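Local coordinates for protein bifunctional endomannanase/endoglucanase (Caldanaerobius polysaccharolyticus, PDB 3W0K) that probably cleaves beta-1,4-linked mannan and cellulose chains internally, as a TIM-barrel glycoside hydrolase of family 5, at residues Y122-S127 and I165-E170; E137-I141 and D174-G179; R148-A152 and I181-L186. All coordinates share one frame; numbering follows the deposited sequence.

Contact 1: Y122-S127 and I165-E170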
loop_
_atom_site.group_PDB
_atom_site.type_symbol
_atom_site.label_atom_id
_atom_site.label_comp_id
_atom_site.label_asym_id
_atom_site.label_seq_id
_atom_site.Cartn_x
_atom_site.Cartn_y
_atom_site.Cartn_z
ATOM N N TYR A 122 12.722 -16.769 -0.093
ATOM C CA TYR A 122 13.263 -15.919 -1.142
ATOM C C TYR A 122 14.691 -15.431 -0.940
ATOM O O TYR A 122 15.140 -14.521 -1.638
ATOM C CB TYR A 122 12.307 -14.749 -1.393
ATOM C CG TYR A 122 10.907 -15.210 -1.733
ATOM C CD1 TYR A 122 10.671 -16.005 -2.857
ATOM C CD2 TYR A 122 9.825 -14.902 -0.903
ATOM C CE1 TYR A 122 9.399 -16.485 -3.143
ATOM C CE2 TYR A 122 8.549 -15.379 -1.181
ATOM C CZ TYR A 122 8.344 -16.172 -2.301
ATOM O OH TYR A 122 7.090 -16.669 -2.573
ATOM N N LYS A 123 15.424 -16.054 -0.020
ATOM C CA LYS A 123 16.811 -15.653 0.212
ATOM C C LYS A 123 17.585 -15.810 -1.092
ATOM O O LYS A 123 17.529 -16.863 -1.729
ATOM C CB LYS A 123 17.465 -16.504 1.301
ATOM C CG LYS A 123 18.893 -16.066 1.603
ATOM C CD LYS A 123 19.531 -16.908 2.680
ATOM C CE LYS A 123 20.968 -16.472 2.908
ATOM N NZ LYS A 123 21.628 -17.285 3.963
ATOM N N GLY A 124 18.280 -14.755 -1.496
ATOM C CA GLY A 124 19.036 -14.811 -2.737
ATOM C C GLY A 124 18.413 -13.943 -3.811
ATOM O O GLY A 124 19.106 -13.504 -4.729
ATOM N N VAL A 125 17.102 -13.722 -3.721
ATOM C CA VAL A 125 16.423 -12.870 -4.694
ATOM C C VAL A 125 16.793 -11.423 -4.376
ATOM O O VAL A 125 16.612 -10.952 -3.249
ATOM C CB VAL A 125 14.889 -13.050 -4.659
ATOM C CG1 VAL A 125 14.223 -12.079 -5.628
ATOM C CG2 VAL A 125 14.522 -14.482 -5.033
ATOM N N SER A 126 17.348 -10.738 -5.367
ATOM C CA SER A 126 17.781 -9.354 -5.212
ATOM C C SER A 126 16.659 -8.410 -4.805
ATOM O O SER A 126 15.512 -8.579 -5.222
ATOM C CB SER A 126 18.403 -8.851 -6.515
ATOM O OG SER A 126 18.738 -7.479 -6.417
ATOM N N SER A 127 17.002 -7.409 -4.000
ATOM C CA SER A 127 16.029 -6.416 -3.566
ATOM C C SER A 127 15.599 -5.544 -4.738
ATOM O O SER A 127 14.645 -4.778 -4.638
ATOM C CB SER A 127 16.585 -5.567 -2.428
ATOM O OG SER A 127 16.643 -6.343 -1.248
ATOM N N ILE A 165 18.308 -13.883 8.598
ATOM C CA ILE A 165 18.185 -14.879 7.536
ATOM C C ILE A 165 18.708 -14.327 6.209
ATOM O O ILE A 165 19.511 -14.976 5.531
ATOM C CB ILE A 165 16.713 -15.330 7.374
ATOM C CG1 ILE A 165 16.258 -16.063 8.637
ATOM C CG2 ILE A 165 16.552 -16.208 6.132
ATOM C CD1 ILE A 165 14.758 -16.244 8.740
ATOM N N ASP A 166 18.259 -13.129 5.851
ATOM C CA ASP A 166 18.682 -12.483 4.613
ATOM C C ASP A 166 18.960 -11.000 4.856
ATOM O O ASP A 166 18.059 -10.162 4.772
ATOM C CB ASP A 166 17.614 -12.657 3.524
ATOM C CG ASP A 166 18.052 -12.100 2.173
ATOM O OD1 ASP A 166 19.185 -11.586 2.056
ATOM O OD2 ASP A 166 17.254 -12.176 1.218
ATOM N N PRO A 167 20.234 -10.651 5.107
ATOM C CA PRO A 167 20.662 -9.272 5.365
ATOM C C PRO A 167 20.453 -8.327 4.184
ATOM O O PRO A 167 20.454 -7.108 4.354
ATOM C CB PRO A 167 22.159 -9.425 5.653
ATOM C CG PRO A 167 22.310 -10.842 6.084
ATOM C CD PRO A 167 21.377 -11.576 5.180
ATOM N N ASP A 168 20.278 -8.895 2.994
ATOM C CA ASP A 168 20.104 -8.109 1.776
ATOM C C ASP A 168 18.659 -7.797 1.394
ATOM O O ASP A 168 18.422 -7.109 0.402
ATOM C CB ASP A 168 20.790 -8.807 0.597
ATOM C CG ASP A 168 22.278 -9.029 0.829
ATOM O OD1 ASP A 168 22.951 -8.105 1.331
ATOM O OD2 ASP A 168 22.773 -10.128 0.503
ATOM N N ARG A 169 17.701 -8.298 2.171
ATOM C CA ARG A 169 16.286 -8.070 1.878
ATOM C C ARG A 169 15.784 -6.673 2.236
ATOM O O ARG A 169 15.812 -6.273 3.405
ATOM C CB ARG A 169 15.419 -9.113 2.586
ATOM C CG ARG A 169 13.909 -8.903 2.405
ATOM C CD ARG A 169 13.471 -9.036 0.947
ATOM N NE ARG A 169 13.840 -10.337 0.392
ATOM C CZ ARG A 169 14.487 -10.508 -0.756
ATOM N NH1 ARG A 169 14.830 -9.459 -1.497
ATOM N NH2 ARG A 169 14.854 -11.729 -1.129
ATOM N N GLU A 170 15.299 -5.952 1.225
ATOM C CA GLU A 170 14.761 -4.613 1.424
ATOM C C GLU A 170 13.435 -4.731 2.162
ATOM O O GLU A 170 12.586 -5.558 1.819
ATOM C CB GLU A 170 14.566 -3.904 0.081
ATOM C CG GLU A 170 14.030 -2.482 0.192
ATOM C CD GLU A 170 13.976 -1.786 -1.155
ATOM O OE1 GLU A 170 12.862 -1.506 -1.639
ATOM O OE2 GLU A 170 15.053 -1.533 -1.736
HETATM O O HOH W 1 20.023 -17.997 5.994
HETATM O O HOH W 2 18.496 -11.771 -1.219
HETATM O O HOH W 3 14.708 -2.071 -4.565
HETATM O O HOH W 4 19.496 -7.224 -2.592
#
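The loops Tyr122-Ser127 and Ile165-Glu170 meet just before the N-terminal ends of strands 130-133 and 170-174, neighbours in the TIM barrel, and Arg169 is their main polar link. Its guanidinium meets Val125 end-on: NH1 and NH2 both donate to the carbonyl O of Val125, each at 2.9 Å. The acceptor sits close to the guanidinium plane. Because one atom serves both donors, the bonds are bent, with N-H...O angles near 140°. Bends at chi2 (63°) and chi3 (57°) curl the arginine back to this carbonyl. Val125 is the last residue of a type II beta turn that starts at Tyr122. Asp166 OD2 lies 3.4 Å from Arg169 NH2 but well out of its plane, a salt bridge by charge alone. A water ties the same OD2 to Gly124 N and Val125 O. Asp166 OD1 accepts from Asp168 N, an Asx turn. Farther along, Ser127 OG donates to Asp168 O over a short 2.5 Å and accepts from Glu170 N at 2.8 Å. At the other end a water accepts from Lys123 NZ and donates to Ile165 O. Arg169 also makes a cation-pi contact with Phe132 of strand 130-133. Tyr122 packs on helix 62-74, its OH bonded to Asp66, and Ile165 packs on helix 105-121.

Contact 2: E137-I141 and D174-G179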
loop_
_atom_site.group_PDB
_atom_site.type_symbol
_atom_site.label_atom_id
_atom_site.label_comp_id
_atom_site.label_asym_id
_atom_site.label_seq_id
_atom_site.Cartn_x
_atom_site.Cartn_y
_atom_site.Cartn_z
ATOM N N GLU A 137 -0.822 -0.482 6.880
ATOM C CA GLU A 137 -1.424 0.589 7.668
ATOM C C GLU A 137 -1.743 0.352 9.151
ATOM O O GLU A 137 -2.903 0.130 9.513
ATOM C CB GLU A 137 -2.696 1.050 6.938
ATOM C CG GLU A 137 -2.438 1.517 5.498
ATOM C CD GLU A 137 -3.694 1.633 4.639
ATOM O OE1 GLU A 137 -4.718 0.984 4.943
ATOM O OE2 GLU A 137 -3.646 2.366 3.625
ATOM N N PRO A 138 -0.718 0.385 10.025
ATOM C CA PRO A 138 -0.927 0.188 11.466
ATOM C C PRO A 138 -1.932 1.235 11.959
ATOM O O PRO A 138 -2.088 2.294 11.344
ATOM C CB PRO A 138 0.468 0.424 12.049
ATOM C CG PRO A 138 1.367 -0.044 10.960
ATOM C CD PRO A 138 0.716 0.523 9.718
ATOM N N PRO A 139 -2.619 0.959 13.080
ATOM C CA PRO A 139 -3.615 1.879 13.632
ATOM C C PRO A 139 -3.069 3.138 14.289
ATOM O O PRO A 139 -1.859 3.371 14.334
ATOM C CB PRO A 139 -4.351 1.003 14.641
ATOM C CG PRO A 139 -3.254 0.146 15.180
ATOM C CD PRO A 139 -2.474 -0.236 13.934
ATOM N N ASN A 140 -3.988 3.964 14.773
ATOM C CA ASN A 140 -3.607 5.192 15.449
ATOM C C ASN A 140 -3.038 4.879 16.820
ATOM O O ASN A 140 -3.313 3.828 17.403
ATOM C CB ASN A 140 -4.819 6.108 15.620
ATOM C CG ASN A 140 -5.165 6.857 14.352
ATOM O OD1 ASN A 140 -4.502 7.835 13.997
ATOM N ND2 ASN A 140 -6.204 6.410 13.667
ATOM N N ILE A 141 -2.193 5.776 17.306
ATOM C CA ILE A 141 -1.622 5.630 18.635
ATOM C C ILE A 141 -2.832 5.699 19.572
ATOM O O ILE A 141 -3.684 6.580 19.434
ATOM C CB ILE A 141 -0.642 6.786 18.926
ATOM C CG1 ILE A 141 0.539 6.713 17.954
ATOM C CG2 ILE A 141 -0.157 6.726 20.370
ATOM C CD1 ILE A 141 1.329 8.007 17.851
ATOM N N ASP A 174 4.904 0.705 6.953
ATOM C CA ASP A 174 3.831 1.676 6.734
ATOM C C ASP A 174 3.674 2.650 7.892
ATOM O O ASP A 174 3.874 2.292 9.053
ATOM C CB ASP A 174 2.490 0.962 6.517
ATOM C CG ASP A 174 2.389 0.273 5.163
ATOM O OD1 ASP A 174 3.415 0.112 4.467
ATOM O OD2 ASP A 174 1.259 -0.111 4.797
ATOM N N GLY A 175 3.271 3.875 7.565
ATOM C CA GLY A 175 3.073 4.887 8.585
ATOM C C GLY A 175 1.967 4.549 9.569
ATOM O O GLY A 175 1.066 3.755 9.276
ATOM N N LEU A 176 2.048 5.130 10.761
ATOM C CA LEU A 176 1.038 4.899 11.786
ATOM C C LEU A 176 -0.260 5.621 11.436
ATOM O O LEU A 176 -0.310 6.398 10.479
ATOM C CB LEU A 176 1.549 5.379 13.147
ATOM C CG LEU A 176 2.772 4.634 13.676
ATOM C CD1 LEU A 176 3.230 5.264 14.988
ATOM C CD2 LEU A 176 2.431 3.164 13.871
ATOM N N GLY A 177 -1.310 5.348 12.203
ATOM C CA GLY A 177 -2.591 5.990 11.963
ATOM C C GLY A 177 -3.132 5.779 10.563
ATOM O O GLY A 177 -3.609 6.723 9.926
ATOM N N GLY A 178 -3.054 4.541 10.081
ATOM C CA GLY A 178 -3.546 4.225 8.751
ATOM C C GLY A 178 -2.625 4.673 7.631
ATOM O O GLY A 178 -3.090 5.011 6.538
ATOM N N GLY A 179 -1.321 4.650 7.897
ATOM C CA GLY A 179 -0.334 5.053 6.906
ATOM C C GLY A 179 -0.156 6.554 6.774
ATOM O O GLY A 179 0.566 7.021 5.893
HETATM O O HOH W 5 -4.813 4.817 4.283
#
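Pro138 and Pro139 offer their carbonyls to the glycine-rich turn Gly177-Gly179 at the C-terminal, active-site end of the TIM barrel. Gly178 N donates to Pro138 O at 2.8 Å, almost straight down the C=O bond. Gly177 N reaches Pro139 O at 3.0 Å from above the carbonyl plane. The pyrrolidine of Pro138 packs against the chain at Asp174-Leu176. Its CD touches Gly175 O at 3.3 Å, and its CB meets Leu176 CD2 at 3.8 Å. On the outer side, Asn140 OD1 lies against the CA of Gly177. Glu137 lays its CB over the backbone of Gly178.

Asn136, Glu137 and Pro138 match the Asn-Glu-Pro signature of family 5, just after strand 130-133, the fourth of the barrel, consistent with Glu137 being the acid/base residue. Its OE1 is hydrogen-bonded to a bound Tris molecule, probably from the crystallisation liquor, which probably marks the substrate pocket.

Asp174, at the end of the next strand, holds the backbone of Glu137. CG stands anti to the carbonyl carbon (chi1 -73°), which turns the carboxylate toward Glu137, where OD2 accepts from its N at 3.0 Å. The bond is nearly straight (165°) and uses the anti side of the carboxylate. Arg196 forms salt bridges to both Glu137 OE2 and Asp174 OD2, so it ties the two acids together from a second shell. With an alanine here, the N-H of Glu137 would probably lose its acceptor, and Arg196 a carboxylate partner. A final link is a water that donates to Glu137 OE2 and to Gly178 O, 2.8 Å from each.

Contact 3: R148-A152 and I181-L186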
loop_
_atom_site.group_PDB
_atom_site.type_symbol
_atom_site.label_atom_id
_atom_site.label_comp_id
_atom_site.label_asym_id
_atom_site.label_seq_id
_atom_site.Cartn_x
_atom_site.Cartn_y
_atom_site.Cartn_z
ATOM N N ARG A 148 3.850 4.288 20.097
ATOM C CA ARG A 148 5.014 4.374 19.221
ATOM C C ARG A 148 6.084 3.396 19.696
ATOM O O ARG A 148 6.777 2.779 18.888
ATOM C CB ARG A 148 5.584 5.793 19.193
ATOM C CG ARG A 148 4.773 6.786 18.382
ATOM C CD ARG A 148 5.531 8.091 18.257
ATOM N NE ARG A 148 4.757 9.142 17.601
ATOM C CZ ARG A 148 4.720 9.351 16.287
ATOM N NH1 ARG A 148 5.407 8.575 15.457
ATOM N NH2 ARG A 148 4.025 10.374 15.809
ATOM N N GLU A 149 6.176 3.224 21.014
ATOM C CA GLU A 149 7.156 2.327 21.613
ATOM C C GLU A 149 6.924 0.849 21.294
ATOM O O GLU A 149 7.852 0.163 20.862
ATOM C CB GLU A 149 7.205 2.532 23.130
ATOM C CG GLU A 149 8.296 1.731 23.833
ATOM C CD GLU A 149 8.371 2.020 25.322
ATOM O OE1 GLU A 149 8.277 3.206 25.711
ATOM O OE2 GLU A 149 8.532 1.060 26.106
ATOM N N ASN A 150 5.706 0.345 21.499
ATOM C CA ASN A 150 5.483 -1.068 21.209
ATOM C C ASN A 150 5.459 -1.394 19.718
ATOM O O ASN A 150 5.871 -2.482 19.313
ATOM C CB ASN A 150 4.307 -1.689 22.002
ATOM C CG ASN A 150 2.954 -1.061 21.701
ATOM O OD1 ASN A 150 2.669 -0.635 20.583
ATOM N ND2 ASN A 150 2.079 -1.070 22.704
ATOM N N HIS A 151 5.049 -0.428 18.899
ATOM C CA HIS A 151 5.046 -0.623 17.454
ATOM C C HIS A 151 6.505 -0.701 17.006
ATOM O O HIS A 151 6.887 -1.613 16.272
ATOM C CB HIS A 151 4.345 0.542 16.743
ATOM C CG HIS A 151 4.570 0.570 15.261
ATOM N ND1 HIS A 151 5.496 1.400 14.667
ATOM C CD2 HIS A 151 4.000 -0.138 14.255
ATOM C CE1 HIS A 151 5.486 1.204 13.359
ATOM N NE2 HIS A 151 4.587 0.276 13.083
ATOM N N ALA A 152 7.323 0.245 17.467
ATOM C CA ALA A 152 8.738 0.262 17.107
ATOM C C ALA A 152 9.440 -1.023 17.545
ATOM O O ALA A 152 10.213 -1.602 16.785
ATOM C CB ALA A 152 9.430 1.484 17.719
ATOM N N ILE A 181 0.798 8.807 9.548
ATOM C CA ILE A 181 1.789 9.355 10.470
ATOM C C ILE A 181 3.237 8.901 10.324
ATOM O O ILE A 181 3.534 7.710 10.391
ATOM C CB ILE A 181 1.310 9.110 11.925
ATOM C CG1 ILE A 181 -0.119 9.641 12.104
ATOM C CG2 ILE A 181 2.256 9.747 12.931
ATOM C CD1 ILE A 181 -0.278 11.123 11.825
ATOM N N ALA A 182 4.137 9.878 10.183
ATOM C CA ALA A 182 5.570 9.626 10.040
ATOM C C ALA A 182 6.158 9.033 11.319
ATOM O O ALA A 182 5.671 9.300 12.422
ATOM C CB ALA A 182 6.300 10.912 9.668
ATOM N N MET A 183 7.235 8.269 11.167
ATOM C CA MET A 183 7.863 7.595 12.300
ATOM C C MET A 183 9.350 7.904 12.455
ATOM O O MET A 183 10.202 7.072 12.150
ATOM C CB MET A 183 7.658 6.083 12.148
ATOM C CG MET A 183 6.194 5.690 11.982
ATOM S SD MET A 183 5.965 4.066 11.227
ATOM C CE MET A 183 6.572 4.380 9.549
ATOM N N PRO A 184 9.680 9.095 12.979
ATOM C CA PRO A 184 11.092 9.454 13.156
ATOM C C PRO A 184 11.843 8.499 14.086
ATOM O O PRO A 184 13.059 8.334 13.965
ATOM C CB PRO A 184 11.018 10.879 13.715
ATOM C CG PRO A 184 9.688 10.928 14.393
ATOM C CD PRO A 184 8.795 10.180 13.437
ATOM N N GLU A 185 11.101 7.825 14.962
ATOM C CA GLU A 185 11.684 6.874 15.904
ATOM C C GLU A 185 12.258 5.636 15.211
ATOM O O GLU A 185 13.040 4.896 15.805
ATOM C CB GLU A 185 10.661 6.463 16.977
ATOM C CG GLU A 185 9.415 5.724 16.461
ATOM C CD GLU A 185 8.298 6.649 15.976
ATOM O OE1 GLU A 185 8.525 7.862 15.783
ATOM O OE2 GLU A 185 7.170 6.155 15.787
ATOM N N LEU A 186 11.879 5.422 13.952
ATOM C CA LEU A 186 12.373 4.275 13.191
ATOM C C LEU A 186 13.216 4.702 11.985
ATOM O O LEU A 186 13.521 3.892 11.109
ATOM C CB LEU A 186 11.201 3.396 12.736
ATOM C CG LEU A 186 10.477 2.610 13.834
ATOM C CD1 LEU A 186 9.162 2.062 13.307
ATOM C CD2 LEU A 186 11.371 1.485 14.349
HETATM O O HOH W 6 6.797 3.444 16.158
HETATM O O HOH W 7 4.884 11.819 13.350
#
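Ile181 touches Arg148 first: its CG2 lies 3.4 Å from Arg148 NH2, the two side chains crossing at about a right angle. Ala182 follows with its carbonyl. Arg148 NH1 donates to Ala182 O at 3.1 Å, in the carbonyl plane and nearly straight (168°). A water also bridges Arg148 NH2 to this oxygen. The extended arginine chain, from CG to NE, is what carries the guanidinium this far from its helix. Met183 sets SD 3.6 Å from His151 CE1, an oblique sulfur-aromatic contact.

The two segments are the start of helix 148-165, which follows strand 4 of the TIM barrel, and the loop between helix 176-179 and strand 192-197, that is, between strands 5 and 6. The contact therefore joins successive beta-alpha units near the C-terminal ends of the strands.

Past Pro184, Glu185 completes the grip on Arg148. Its OE2 takes NH1 through the syn lone pair at 3.0 Å, within the guanidinium plane, as a salt bridge. The carboxylate plane stands at 90° to the guanidinium, and OE1 receives only a weak bond from the same NH1. A water links Glu185 OE2 with Arg148 O and His151 ND1, fixing the acid to the helix start. Leu186 packs on the helix start. Its CD1 lies 3.8 Å from His151 CE1, and its CD2 packs 3.9 Å from Ala152 CB.

Overall arrangement
Contacts 2 and 3 lie together at the active-site end of the barrel, their centres about 10 Å apart. They touch directly. Leu176 O is 2.8 Å from Ile181 N, a probable hydrogen bond, and Ile141 CD1 packs 3.6 Å from Arg148 NE. Leu176 also lies against His151. Contact 2 carries the pocket residue beside the bound Tris; contact 3 lies farther from the centre of the chain, about 18 Å against 12 Å between centres. Contact 1 is at the other end of the barrel, its centre about 26 Å from that of contact 2 and 24 Å from that of contact 3. Strand 170-174 runs from contact 1 to contact 2, and helix 148-165 from contact 3 to contact 1.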